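Local structure of nitroalkane oxidase (Podospora anserina, 3MKH) at the interface of chains A and B and the interface of chains A and C. The protein catalyses the FAD-dependent oxidation of primary and secondary nitroalkanes to aldehydes or ketones, consuming oxygen and releasing nitrite and hydrogen peroxide. Residues are numbered along the deposited sequence; one frame, centred on the assembly and turned at random. Chains: chain A/B/C, Nitroalkane oxidase.

Contact 1: the interface of chains A and B. Residues chain A 407-408, 410-411; chain B 314-315, 318.
The carboxylate oxygen OD1 of B:Asp315 is gripped by several groups: NH1 of A:Arg408 donates to it at 3.0 Å, NH2 of the same guanidinium also comes close, and water 1 lies 2.7 Å from the same OD1. The other oxygen, OD2, takes a straighter bond from NH2 of A:Arg408 at 2.7 Å through its syn lone pair, with OD2 in the guanidinium plane. This end-on, two-nitrogen salt bridge is slightly twisted, the guanidinium and carboxylate planes lying 29° apart, and the NH1 bond takes up the tilt. A:Arg408 reaches the acid by a bent chain (chi2 -41°, chi3 118°), which folds the guanidinium back beside its own helix, one face against CB of A:Arg407. A:Arg407 runs extended across B:Asp315 instead, its CD methylene 3.7 Å from the carboxylate CG. Its NE is tied through water 2 to the backbone O of B:Asp315. The hydroxyl OG of B:Ser318 contacts both waters and donates to the backbone O of B:Ala314, while water 1 also reaches the backbone O of A:Arg407, so a small water network backs the ion pair. At the flanks, CG of A:Gln411 packs on the methyl CB of B:Ala314 at 3.5 Å, and CB of A:Leu410 rests more loosely near CB of B:Ser318. The patch joins helix 402-415 of chain A to the start of helix 311-340 of chain B, one of two equivalent places on this two-fold interface.

Contact 2: the interface of chains A and B. Residues chain A 2-3; chain B 5-7, 11, 76, 80, 332.
A:Ile3 pushes its CD1 methyl over one face of the six-membered ring of B:Trp332, 3.4 Å from CZ3 and displaced toward the rim, a CH-pi contact. The isoleucine chain crosses the indole at about a right angle. With CG1 anti to the carbonyl carbon (chi1 -59°), CG2 falls anti to the backbone N and comes near CE3 of the same ring. On another flank CD1 meets CG2 of B:Ile76 at 3.7 Å, and CD1 of B:Ile80 and of B:Leu7 lie at the margin of van der Waals contact. Bonds from the backbone nitrogens of chain A position this plug. N of A:Ala2 donates to the backbone O of B:His6 at 2.8 Å. N of A:Ile3 makes a weak but nearly straight bond to the amide oxygen OE1 of B:Gln11, at 3.3 Å. The other end of that amide, NE2, is joined by water 3 to the backbone O of A:Ile3, so the glutamine side chain brackets the residue through both of its amide atoms. Further out, helices 9-33, 75-86 and 311-340 of chain B present the glutamine, the isoleucines and the tryptophan. The site docks the N-terminal segment of one subunit into a largely apolar pocket of its neighbour, and probably helps to hold the homotetramer together.

Contact 3: the interface of chains A and C. Residues chain A 234-235, 390-391, 393-394, 397; chain C 371, 379.
C:Tyr379 lays its ring over A:Val394 and extends its hydroxyl into a polar pocket of chain A. CG2 of A:Val394 sits over the centre of one ring face, 3.5 Å from the centroid, in a CH-pi contact, while CG2 of A:Val393 touches near CE1 at 3.9 Å. The phenolic OH donates to the backbone O of A:Asn390 at 2.7 Å, lying in the carbonyl plane. It also accepts from ND1 of A:His235 at 3.1 Å, a nearly straight bond (168° at H) in the plane of the imidazole; the histidine side chain crosses the tyrosine at about a right angle. Donor and acceptor together probably set how far the ring reaches and where the hydroxyl points. A phenylalanine in place of C:Tyr379 would probably leave the backbone carbonyl of A:Asn390 and ND1 of A:His235 without their shared mate. C:Ile371, near the end of helix 345-374, extends the apolar seam: its CG2 lies 4.0 Å from CD1 of A:Ile397, and its backbone O is 3.6 Å from CG2 of the same residue. CG1 of A:Ile397 stands between the backbone N and carbonyl carbon (chi1 57°), which carries CD1 toward both C:Ile371 and CB of C:Tyr379. The site joins subunits of the tetramer beside the cofactor, since A:Ile397 and C:Tyr379 both belong to FAD-binding pockets, and it probably helps to shape the flavin site.

Contact 1: the interface of chains A and B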
loop_
_atom_site.group_PDB
_atom_site.type_symbol
_atom_site.label_atom_id
_atom_site.label_comp_id
_atom_site.label_asym_id
_atom_site.label_seq_id
_atom_site.Cartn_x
_atom_site.Cartn_y
_atom_site.Cartn_z
ATOM N N ARG A 407 -0.424 -18.693 1.001
ATOM C CA ARG A 407 0.972 -18.267 1.160
ATOM C C ARG A 407 1.889 -19.351 1.773
ATOM O O ARG A 407 3.091 -19.362 1.502
ATOM C CB ARG A 407 1.097 -16.944 1.922
ATOM C CG ARG A 407 0.560 -15.725 1.155
ATOM C CD ARG A 407 0.940 -14.389 1.857
ATOM N NE ARG A 407 0.505 -13.245 1.056
ATOM C CZ ARG A 407 -0.687 -12.667 1.175
ATOM N NH1 ARG A 407 -1.551 -13.086 2.098
ATOM N NH2 ARG A 407 -1.004 -11.655 0.388
ATOM N N ARG A 408 1.334 -20.231 2.609
ATOM C CA ARG A 408 2.093 -21.362 3.167
ATOM C C ARG A 408 2.462 -22.346 2.061
ATOM O O ARG A 408 3.521 -22.961 2.096
ATOM C CB ARG A 408 1.302 -22.118 4.241
ATOM C CG ARG A 408 0.966 -21.327 5.492
ATOM C CD ARG A 408 2.133 -20.461 5.936
ATOM N NE ARG A 408 1.728 -19.068 5.896
ATOM C CZ ARG A 408 2.484 -18.060 5.474
ATOM N NH1 ARG A 408 3.727 -18.262 5.055
ATOM N NH2 ARG A 408 1.974 -16.831 5.479
ATOM N N LEU A 410 2.922 -21.433 -1.181
ATOM C CA LEU A 410 3.993 -20.730 -1.889
ATOM C C LEU A 410 5.330 -20.885 -1.144
ATOM O O LEU A 410 6.369 -21.147 -1.747
ATOM C CB LEU A 410 3.628 -19.255 -2.059
ATOM C CG LEU A 410 2.472 -19.026 -3.037
ATOM C CD1 LEU A 410 1.959 -17.575 -2.994
ATOM C CD2 LEU A 410 2.892 -19.416 -4.461
ATOM N N GLN A 411 5.292 -20.740 0.174
ATOM C CA GLN A 411 6.489 -20.929 0.999
ATOM C C GLN A 411 7.105 -22.335 0.857
ATOM O O GLN A 411 8.317 -22.467 0.691
ATOM C CB GLN A 411 6.161 -20.610 2.463
ATOM C CG GLN A 411 7.294 -20.839 3.462
ATOM C CD GLN A 411 6.904 -20.458 4.892
ATOM O OE1 GLN A 411 7.772 -20.225 5.736
ATOM N NE2 GLN A 411 5.598 -20.405 5.172
ATOM N N ALA B 314 9.398 -15.384 3.929
ATOM C CA ALA B 314 8.865 -16.078 2.754
ATOM C C ALA B 314 7.745 -15.282 2.088
ATOM O O ALA B 314 7.665 -15.233 0.857
ATOM C CB ALA B 314 8.382 -17.483 3.127
ATOM N N ASP B 315 6.899 -14.645 2.899
ATOM C CA ASP B 315 5.779 -13.867 2.373
ATOM C C ASP B 315 6.244 -12.634 1.622
ATOM O O ASP B 315 5.602 -12.219 0.670
ATOM C CB ASP B 315 4.786 -13.472 3.474
ATOM C CG ASP B 315 3.931 -14.648 3.953
ATOM O OD1 ASP B 315 4.149 -15.783 3.474
ATOM O OD2 ASP B 315 3.042 -14.444 4.824
ATOM N N SER B 318 7.503 -14.244 -1.793
ATOM C CA SER B 318 6.420 -14.723 -2.653
ATOM C C SER B 318 5.565 -13.559 -3.138
ATOM O O SER B 318 4.997 -13.607 -4.229
ATOM C CB SER B 318 5.567 -15.787 -1.946
ATOM O OG SER B 318 4.904 -15.265 -0.808
HETATM O O HOH W 1 4.736 -17.092 1.151
HETATM O O HOH W 2 2.981 -13.156 -0.284
#

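Contact 2: the interface of chains A and B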
loop_
_atom_site.group_PDB
_atom_site.type_symbol
_atom_site.label_atom_id
_atom_site.label_comp_id
_atom_site.label_asym_id
_atom_site.label_seq_id
_atom_site.Cartn_x
_atom_site.Cartn_y
_atom_site.Cartn_z
ATOM N N ALA A 2 3.391 -19.837 -29.439
ATOM C CA ALA A 2 3.478 -18.477 -29.995
ATOM C C ALA A 2 2.642 -17.525 -29.156
ATOM O O ALA A 2 1.432 -17.688 -29.063
ATOM C CB ALA A 2 3.006 -18.455 -31.436
ATOM N N ILE A 3 3.283 -16.537 -28.541
ATOM C CA ILE A 3 2.597 -15.685 -27.585
ATOM C C ILE A 3 1.439 -14.974 -28.267
ATOM O O ILE A 3 1.633 -14.184 -29.188
ATOM C CB ILE A 3 3.569 -14.686 -26.929
ATOM C CG1 ILE A 3 4.688 -15.460 -26.213
ATOM C CG2 ILE A 3 2.818 -13.740 -25.964
ATOM C CD1 ILE A 3 5.881 -14.618 -25.825
ATOM N N PHE B 5 0.594 -18.737 -24.117
ATOM C CA PHE B 5 1.733 -18.099 -23.455
ATOM C C PHE B 5 3.074 -18.797 -23.751
ATOM O O PHE B 5 4.102 -18.461 -23.160
ATOM C CB PHE B 5 1.505 -18.037 -21.945
ATOM C CG PHE B 5 0.466 -17.043 -21.531
ATOM C CD1 PHE B 5 -0.881 -17.382 -21.529
ATOM C CD2 PHE B 5 0.833 -15.768 -21.132
ATOM C CE1 PHE B 5 -1.855 -16.456 -21.142
ATOM C CE2 PHE B 5 -0.131 -14.841 -20.740
ATOM C CZ PHE B 5 -1.474 -15.191 -20.753
ATOM N N HIS B 6 3.064 -19.764 -24.665
ATOM C CA HIS B 6 4.302 -20.433 -25.071
ATOM C C HIS B 6 5.082 -19.612 -26.089
ATOM O O HIS B 6 4.517 -19.053 -27.031
ATOM C CB HIS B 6 4.026 -21.826 -25.645
ATOM C CG HIS B 6 3.601 -22.824 -24.618
ATOM N ND1 HIS B 6 3.174 -24.093 -24.944
ATOM C CD2 HIS B 6 3.523 -22.735 -23.269
ATOM C CE1 HIS B 6 2.862 -24.747 -23.839
ATOM N NE2 HIS B 6 3.069 -23.947 -22.808
ATOM N N LEU B 7 6.387 -19.537 -25.883
ATOM C CA LEU B 7 7.265 -18.906 -26.853
ATOM C C LEU B 7 7.310 -19.760 -28.111
ATOM O O LEU B 7 7.459 -20.975 -28.023
ATOM C CB LEU B 7 8.675 -18.775 -26.284
ATOM C CG LEU B 7 8.902 -17.565 -25.380
ATOM C CD1 LEU B 7 8.095 -17.716 -24.091
ATOM C CD2 LEU B 7 10.390 -17.399 -25.089
ATOM N N GLN B 11 10.804 -17.118 -30.823
ATOM C CA GLN B 11 10.814 -16.325 -29.607
ATOM C C GLN B 11 11.774 -16.931 -28.593
ATOM O O GLN B 11 12.450 -16.208 -27.860
ATOM C CB GLN B 11 9.390 -16.156 -29.061
ATOM C CG GLN B 11 8.518 -15.299 -29.974
ATOM C CD GLN B 11 7.043 -15.300 -29.589
ATOM O OE1 GLN B 11 6.535 -16.272 -29.033
ATOM N NE2 GLN B 11 6.350 -14.218 -29.903
ATOM N N ILE B 76 6.886 -7.793 -28.679
ATOM C CA ILE B 76 6.998 -8.919 -27.761
ATOM C C ILE B 76 8.444 -9.393 -27.672
ATOM O O ILE B 76 8.946 -9.654 -26.589
ATOM C CB ILE B 76 6.092 -10.091 -28.151
ATOM C CG1 ILE B 76 4.624 -9.726 -27.930
ATOM C CG2 ILE B 76 6.443 -11.325 -27.334
ATOM C CD1 ILE B 76 3.662 -10.642 -28.666
ATOM N N ILE B 80 10.958 -9.301 -24.356
ATOM C CA ILE B 80 11.777 -10.436 -23.926
ATOM C C ILE B 80 13.250 -10.038 -23.771
ATOM O O ILE B 80 13.874 -10.309 -22.737
ATOM C CB ILE B 80 11.623 -11.644 -24.876
ATOM C CG1 ILE B 80 10.245 -12.275 -24.682
ATOM C CG2 ILE B 80 12.706 -12.674 -24.617
ATOM C CD1 ILE B 80 9.861 -13.298 -25.725
ATOM N N TRP B 332 3.480 -8.429 -21.649
ATOM C CA TRP B 332 3.257 -9.180 -22.888
ATOM C C TRP B 332 1.884 -8.898 -23.519
ATOM O O TRP B 332 1.762 -8.749 -24.739
ATOM C CB TRP B 332 3.441 -10.675 -22.660
ATOM C CG TRP B 332 4.866 -11.077 -22.390
ATOM C CD1 TRP B 332 5.919 -10.253 -22.110
ATOM C CD2 TRP B 332 5.381 -12.408 -22.370
ATOM N NE1 TRP B 332 7.065 -10.998 -21.916
ATOM C CE2 TRP B 332 6.758 -12.323 -22.066
ATOM C CE3 TRP B 332 4.811 -13.671 -22.569
ATOM C CZ2 TRP B 332 7.572 -13.452 -21.962
ATOM C CZ3 TRP B 332 5.627 -14.788 -22.473
ATOM C CH2 TRP B 332 6.987 -14.669 -22.175
HETATM O O HOH W 3 3.539 -13.854 -30.856
#

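Contact 3: the interface of chains A and C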
loop_
_atom_site.group_PDB
_atom_site.type_symbol
_atom_site.label_atom_id
_atom_site.label_comp_id
_atom_site.label_asym_id
_atom_site.label_seq_id
_atom_site.Cartn_x
_atom_site.Cartn_y
_atom_site.Cartn_z
ATOM N N GLY A 234 -22.144 -10.996 1.911
ATOM C CA GLY A 234 -22.444 -11.185 0.498
ATOM C C GLY A 234 -22.648 -12.676 0.222
ATOM O O GLY A 234 -22.644 -13.478 1.151
ATOM N N HIS A 235 -22.820 -13.052 -1.043
ATOM C CA HIS A 235 -23.138 -14.445 -1.392
ATOM C C HIS A 235 -24.309 -14.953 -0.533
ATOM O O HIS A 235 -24.253 -16.039 0.057
ATOM C CB HIS A 235 -21.915 -15.341 -1.213
ATOM C CG HIS A 235 -20.751 -14.967 -2.087
ATOM N ND1 HIS A 235 -19.791 -14.056 -1.700
ATOM C CD2 HIS A 235 -20.393 -15.382 -3.326
ATOM C CE1 HIS A 235 -18.889 -13.930 -2.660
ATOM N NE2 HIS A 235 -19.231 -14.723 -3.661
ATOM N N ASN A 390 -18.573 -6.229 -0.279
ATOM C CA ASN A 390 -18.906 -7.358 0.574
ATOM C C ASN A 390 -18.850 -8.710 -0.125
ATOM O O ASN A 390 -18.817 -9.747 0.532
ATOM C CB ASN A 390 -20.243 -7.146 1.261
ATOM C CG ASN A 390 -20.130 -6.165 2.401
ATOM O OD1 ASN A 390 -19.448 -6.437 3.375
ATOM N ND2 ASN A 390 -20.748 -5.000 2.260
ATOM N N THR A 391 -18.832 -8.694 -1.449
ATOM C CA THR A 391 -18.551 -9.913 -2.211
ATOM C C THR A 391 -17.044 -10.111 -2.273
ATOM O O THR A 391 -16.517 -11.201 -2.021
ATOM C CB THR A 391 -19.150 -9.818 -3.643
ATOM O OG1 THR A 391 -20.566 -9.614 -3.551
ATOM C CG2 THR A 391 -18.873 -11.106 -4.449
ATOM N N VAL A 393 -14.552 -9.175 -0.389
ATOM C CA VAL A 393 -13.760 -9.526 0.799
ATOM C C VAL A 393 -13.703 -11.023 1.099
ATOM O O VAL A 393 -12.828 -11.465 1.840
ATOM C CB VAL A 393 -14.164 -8.740 2.081
ATOM C CG1 VAL A 393 -13.983 -7.265 1.867
ATOM C CG2 VAL A 393 -15.578 -9.071 2.492
ATOM N N VAL A 394 -14.621 -11.808 0.539
ATOM C CA VAL A 394 -14.530 -13.256 0.688
ATOM C C VAL A 394 -13.373 -13.884 -0.122
ATOM O O VAL A 394 -12.895 -14.962 0.200
ATOM C CB VAL A 394 -15.844 -13.962 0.305
ATOM C CG1 VAL A 394 -15.849 -14.321 -1.189
ATOM C CG2 VAL A 394 -16.026 -15.195 1.162
ATOM N N ILE A 397 -10.097 -14.790 1.634
ATOM C CA ILE A 397 -10.269 -15.645 2.809
ATOM C C ILE A 397 -10.878 -17.009 2.511
ATOM O O ILE A 397 -10.704 -17.943 3.291
ATOM C CB ILE A 397 -11.076 -14.944 3.942
ATOM C CG1 ILE A 397 -12.454 -14.489 3.449
ATOM C CG2 ILE A 397 -10.313 -13.736 4.485
ATOM C CD1 ILE A 397 -13.263 -13.741 4.538
ATOM N N ILE C 371 -9.829 -8.943 8.904
ATOM C CA ILE C 371 -10.593 -9.959 8.182
ATOM C C ILE C 371 -9.655 -11.043 7.600
ATOM O O ILE C 371 -9.897 -12.234 7.764
ATOM C CB ILE C 371 -11.484 -9.291 7.101
ATOM C CG1 ILE C 371 -12.665 -8.580 7.785
ATOM C CG2 ILE C 371 -11.968 -10.325 6.069
ATOM C CD1 ILE C 371 -13.480 -7.643 6.886
ATOM N N TYR C 379 -16.240 -13.873 7.781
ATOM C CA TYR C 379 -17.384 -13.720 6.890
ATOM C C TYR C 379 -18.685 -14.133 7.597
ATOM O O TYR C 379 -19.760 -14.077 7.009
ATOM C CB TYR C 379 -17.182 -14.579 5.632
ATOM C CG TYR C 379 -17.762 -13.972 4.373
ATOM C CD1 TYR C 379 -17.397 -12.686 3.955
ATOM C CD2 TYR C 379 -18.671 -14.687 3.595
ATOM C CE1 TYR C 379 -17.924 -12.125 2.781
ATOM C CE2 TYR C 379 -19.215 -14.136 2.427
ATOM C CZ TYR C 379 -18.839 -12.866 2.025
ATOM O OH TYR C 379 -19.372 -12.360 0.861
#

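Contacts 1 and 2 belong to the same two-fold interface of chains A and B, their C-alpha centres about 27 Å apart; helix 311-340 of chain B serves both, through its first turns in contact 1 and through the tryptophan farther along in contact 2. Contact 3 joins chain A to a different neighbour, its C-alpha centre about 22 Å from that of contact 1 and 36 Å from that of contact 2. Chain A thus holds two partners by separate surfaces, in keeping with a homotetramer. Contact 3 is centred about 10 Å from the catalytic A:Asp399 and contact 1 about 14 Å, so subunit assembly and active-site architecture are probably linked.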